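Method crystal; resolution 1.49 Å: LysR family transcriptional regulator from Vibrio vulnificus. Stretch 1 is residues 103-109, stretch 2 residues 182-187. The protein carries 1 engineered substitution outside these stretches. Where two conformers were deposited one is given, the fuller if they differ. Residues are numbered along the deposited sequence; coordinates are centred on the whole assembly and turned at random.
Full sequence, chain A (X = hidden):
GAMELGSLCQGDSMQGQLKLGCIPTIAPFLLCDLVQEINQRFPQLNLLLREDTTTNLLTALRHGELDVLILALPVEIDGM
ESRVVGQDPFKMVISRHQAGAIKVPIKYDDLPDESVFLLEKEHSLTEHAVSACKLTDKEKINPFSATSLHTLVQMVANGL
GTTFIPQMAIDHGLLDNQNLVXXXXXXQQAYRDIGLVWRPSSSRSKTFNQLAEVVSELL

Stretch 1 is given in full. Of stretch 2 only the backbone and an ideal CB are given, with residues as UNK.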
ATOM      1  N   LYS A 103     -24.049  11.144  12.726  1.00 36.05           N
ATOM      2  CA  LYS A 103     -24.332  12.576  12.739  1.00 41.87           C
ATOM      3  C   LYS A 103     -23.044  13.384  12.707  1.00 44.87           C
ATOM      4  O   LYS A 103     -22.050  13.011  13.332  1.00 44.50           O
ATOM      5  CB  LYS A 103     -25.127  12.953  13.994  1.00 43.45           C
ATOM      6  CG  LYS A 103     -25.322  14.453  14.212  1.00 50.70           C
ATOM      7  CD  LYS A 103     -26.569  14.717  15.047  1.00 53.06           C
ATOM      8  CE  LYS A 103     -27.850  14.487  14.234  1.00 55.63           C
ATOM      9  NZ  LYS A 103     -28.119  15.608  13.280  1.00 58.99           N
ATOM     10  N   VAL A 104     -23.085  14.507  11.996  1.00 47.89           N
ATOM     11  CA  VAL A 104     -21.960  15.420  11.852  1.00 44.40           C
ATOM     12  C   VAL A 104     -22.384  16.770  12.425  1.00 38.03           C
ATOM     13  O   VAL A 104     -23.459  17.261  12.078  1.00 38.41           O
ATOM     14  CB  VAL A 104     -21.529  15.577  10.380  1.00 42.31           C
ATOM     15  CG1 VAL A 104     -20.413  16.613  10.252  1.00 39.05           C
ATOM     16  CG2 VAL A 104     -21.127  14.205   9.782  1.00 40.45           C
ATOM     17  N   PRO A 105     -21.587  17.412  13.307  1.00 32.16           N
ATOM     18  CA  PRO A 105     -20.245  17.000  13.766  1.00 39.66           C
ATOM     19  C   PRO A 105     -20.262  15.678  14.513  1.00 36.33           C
ATOM     20  O   PRO A 105     -21.235  15.362  15.216  1.00 30.58           O
ATOM     21  CB  PRO A 105     -19.841  18.100  14.761  1.00 39.53           C
ATOM     22  CG  PRO A 105     -20.785  19.215  14.522  1.00 41.38           C
ATOM     23  CD  PRO A 105     -22.058  18.600  14.027  1.00 38.95           C
ATOM     24  N   ILE A 106     -19.188  14.911  14.326  1.00 24.91           N
ATOM     25  CA  ILE A 106     -19.019  13.650  15.029  1.00 24.57           C
ATOM     26  C   ILE A 106     -18.836  13.918  16.509  1.00 25.38           C
ATOM     27  O   ILE A 106     -18.031  14.760  16.916  1.00 28.72           O
ATOM     28  CB  ILE A 106     -17.802  12.892  14.486  1.00 25.53           C
ATOM     29  CG1 ILE A 106     -17.979  12.620  13.014  1.00 32.67           C
ATOM     30  CG2 ILE A 106     -17.644  11.555  15.237  1.00 25.87           C
ATOM     31  CD1 ILE A 106     -19.094  11.710  12.792  1.00 35.84           C
ATOM     32  N   LYS A 107     -19.571  13.184  17.322  1.00 25.69           N
ATOM     33  CA  LYS A 107     -19.338  13.098  18.757  1.00 23.24           C
ATOM     34  C   LYS A 107     -19.172  11.611  19.045  1.00 24.63           C
ATOM     35  O   LYS A 107     -20.062  10.817  18.712  1.00 22.76           O
ATOM     36  CB  LYS A 107     -20.541  13.663  19.520  1.00 27.50           C
ATOM     37  CG  LYS A 107     -20.401  13.658  21.009  1.00 33.49           C
ATOM     38  CD  LYS A 107     -21.726  14.117  21.643  1.00 41.83           C
ATOM     39  CE  LYS A 107     -21.554  14.514  23.095  1.00 53.70           C
ATOM     40  NZ  LYS A 107     -21.166  13.362  23.944  1.00 55.79           N
ATOM     41  N   TYR A 108     -18.031  11.225  19.632  1.00 20.21           N
ATOM     42  CA  TYR A 108     -17.749   9.794  19.769  1.00 18.76           C
ATOM     43  C   TYR A 108     -18.829   9.088  20.585  1.00 19.74           C
ATOM     44  O   TYR A 108     -19.181   7.944  20.282  1.00 21.29           O
ATOM     45  CB  TYR A 108     -16.405   9.572  20.439  1.00 24.87           C
ATOM     46  CG  TYR A 108     -15.224  10.081  19.672  1.00 24.09           C
ATOM     47  CD1 TYR A 108     -15.092   9.848  18.310  1.00 21.16           C
ATOM     48  CD2 TYR A 108     -14.224  10.777  20.325  1.00 20.78           C
ATOM     49  CE1 TYR A 108     -13.974  10.310  17.614  1.00 18.31           C
ATOM     50  CE2 TYR A 108     -13.098  11.237  19.645  1.00 19.02           C
ATOM     51  CZ  TYR A 108     -12.983  10.999  18.299  1.00 22.39           C
ATOM     52  OH  TYR A 108     -11.882  11.484  17.596  1.00 21.90           O
ATOM     53  N   ASP A 109     -19.347   9.742  21.631  1.00 22.15           N
ATOM     54  CA  ASP A 109     -20.340   9.108  22.500  1.00 24.28           C
ATOM     55  C   ASP A 109     -21.621   8.750  21.759  1.00 30.16           C
ATOM     56  O   ASP A 109     -22.367   7.875  22.219  1.00 29.79           O
ATOM     57  CB  ASP A 109     -20.698  10.021  23.686  1.00 27.51           C
ATOM     58  CG  ASP A 109     -21.434   9.273  24.787  1.00 34.20           C
ATOM     59  OD1 ASP A 109     -22.520   9.723  25.198  1.00 40.56           O
ATOM     60  OD2 ASP A 109     -20.934   8.189  25.192  1.00 31.78           O
ATOM     61  N   UNK A 182     -15.702  13.042   3.735  1.00 13.71           N
ATOM     62  CA  UNK A 182     -14.626  13.470   4.620  1.00 13.36           C
ATOM     63  C   UNK A 182     -15.200  14.432   5.653  1.00 14.58           C
ATOM     64  O   UNK A 182     -15.855  15.424   5.302  1.00 17.17           O
ATOM     65  CB  UNK A 182     -13.488  14.124   3.833  1.00 13.36           C
ATOM     66  N   UNK A 183     -14.910  14.147   6.922  0.51 14.52           N
ATOM     67  CA  UNK A 183     -15.423  14.870   8.076  0.51 15.23           C
ATOM     68  C   UNK A 183     -14.243  15.312   8.938  0.51 12.54           C
ATOM     69  O   UNK A 183     -13.153  14.741   8.880  0.51 14.94           O
ATOM     70  CB  UNK A 183     -16.399  14.008   8.879  0.51 15.23           C
ATOM     71  N   UNK A 184     -14.480  16.375   9.769  1.00 15.87           N
ATOM     72  CA  UNK A 184     -13.461  16.742  10.739  1.00 15.25           C
ATOM     73  C   UNK A 184     -13.617  15.894  11.994  1.00 14.95           C
ATOM     74  O   UNK A 184     -14.739  15.615  12.417  1.00 20.32           O
ATOM     75  CB  UNK A 184     -13.545  18.231  11.079  1.00 15.25           C
ATOM     76  N   UNK A 185     -12.496  15.467  12.602  1.00 14.98           N
ATOM     77  CA  UNK A 185     -12.582  14.771  13.890  1.00 15.02           C
ATOM     78  C   UNK A 185     -12.991  15.735  14.981  1.00 23.58           C
ATOM     79  O   UNK A 185     -12.744  16.954  14.885  1.00 29.63           O
ATOM     80  CB  UNK A 185     -11.249  14.109  14.245  1.00 15.02           C
ATOM     81  N   UNK A 186     -13.588  15.233  16.068  1.00 27.51           N
ATOM     82  CA  UNK A 186     -14.143  16.110  17.106  1.00 37.77           C
ATOM     83  C   UNK A 186     -13.045  16.931  17.748  1.00 40.97           C
ATOM     84  O   UNK A 186     -11.879  16.536  17.776  1.00 39.45           O
ATOM     85  CB  UNK A 186     -14.880  15.296  18.171  1.00 37.77           C
ATOM     86  N   UNK A 187     -13.447  18.086  18.275  1.00 54.02           N
ATOM     87  CA  UNK A 187     -12.534  18.906  19.038  1.00 60.25           C
ATOM     88  C   UNK A 187     -11.579  19.687  18.154  1.00 63.95           C
ATOM     89  O   UNK A 187     -11.895  20.071  17.025  1.00 64.21           O
ATOM     90  CB  UNK A 187     -11.743  18.033  20.014  1.00 60.25           C
TER

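Position 182 lies beyond the reach of stretch 1. Its ideal CB has no atom of that stretch within 5.5 Å, and phi/psi of -97/129 are extended. Stretch 1 sets no demand here. The residue is Val182, in a strand that begins earlier in the chain, and it makes no contact across the stretches.

Position 183 points its CA-to-CB bond toward stretch 1. The ideal CB is 4.6 Å from Ile106 CG1 and 4.8 Å from Val104 CG2, both aliphatic. The gaps leave room for a few more carbons, so valine, isoleucine, leucine or methionine would suit. The residue is Ile183, with chi1 and chi2 both m in the conformer given; two were deposited. Ile183 CD1 packs on Val104 CG2 at 3.7 Å. Ile183 CG2 lies 3.8 Å from Ile106 CG1 and also 3.8 Å from Val104 CG1. The side chain thus spans two residues whose CA-to-CB bonds point toward stretch 2.

Position 184 points sideways, and its ideal CB has nothing of stretch 1 within 5.5 Å. Many side chains would fit, polar ones included. The residue is Glu184. Its end leads away from stretch 1, so the carboxylate takes no part in the contact.

Position 185 points away. Even so, its ideal CB is 4.3 Å from Tyr108 OH. Phi of -70° permits proline among many others. The residue is Pro185, which adds little to the contact.

Position 186 points toward stretch 1 and sits close to it. The ideal CB is 3.4 Å from Ile106 O and 4.7 Å from Tyr108 CE2. The backbone carbonyl could accept a hydrogen bond, so a small polar residue is conceivable. The tyrosine ring offers a flat surface to a compact apolar group. Phi/psi of -63/154 suit proline, and alanine or valine could also be considered. The residue is Pro186, and stretch 1 covers more of it than of any other residue in stretch 2. Pro186 CG lies over one face of the Tyr108 ring, 3.7 Å from the centroid and 20° off the normal, a CH-pi contact. Pro186 CG also approaches Ile106 O at 3.3 Å, and Pro186 CD lies 3.3 Å from Tyr108 OH. No hydrogen bond joins the two stretches.

Position 187 has nothing of stretch 1 near its ideal CB. Its phi is positive, at 78°, which by itself favours glycine. The residue is Gly187, poorly ordered and free of contact with stretch 1.

Stretch 2 (182-187) VIEPPG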
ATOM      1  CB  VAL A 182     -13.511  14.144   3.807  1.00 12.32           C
ATOM      2  CG1 VAL A 182     -12.436  14.683   4.727  1.00 15.35           C
ATOM      3  CG2 VAL A 182     -12.929  13.120   2.843  1.00 13.40           C
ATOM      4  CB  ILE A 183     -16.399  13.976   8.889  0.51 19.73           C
ATOM      5  CG1 ILE A 183     -17.492  13.413   7.975  0.51 23.48           C
ATOM      6  CG2 ILE A 183     -17.058  14.756   9.998  0.51 18.74           C
ATOM      7  CD1 ILE A 183     -18.324  14.502   7.332  0.51 31.38           C
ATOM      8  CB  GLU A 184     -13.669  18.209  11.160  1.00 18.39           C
ATOM      9  CG  GLU A 184     -13.313  19.164  10.070  1.00 21.90           C
ATOM     10  CD  GLU A 184     -11.799  19.405   9.905  1.00 38.15           C
ATOM     11  OE1 GLU A 184     -11.449  20.225   9.025  1.00 50.95           O
ATOM     12  OE2 GLU A 184     -10.959  18.822  10.649  1.00 34.33           O
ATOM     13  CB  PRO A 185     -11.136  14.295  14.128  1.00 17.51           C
ATOM     14  CG  PRO A 185     -10.435  14.440  12.795  1.00 29.49           C
ATOM     15  CD  PRO A 185     -11.116  15.593  12.123  1.00 17.13           C
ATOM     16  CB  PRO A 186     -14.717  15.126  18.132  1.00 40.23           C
ATOM     17  CG  PRO A 186     -14.885  13.850  17.417  1.00 28.89           C
ATOM     18  CD  PRO A 186     -13.827  13.812  16.357  1.00 28.61           C
TER
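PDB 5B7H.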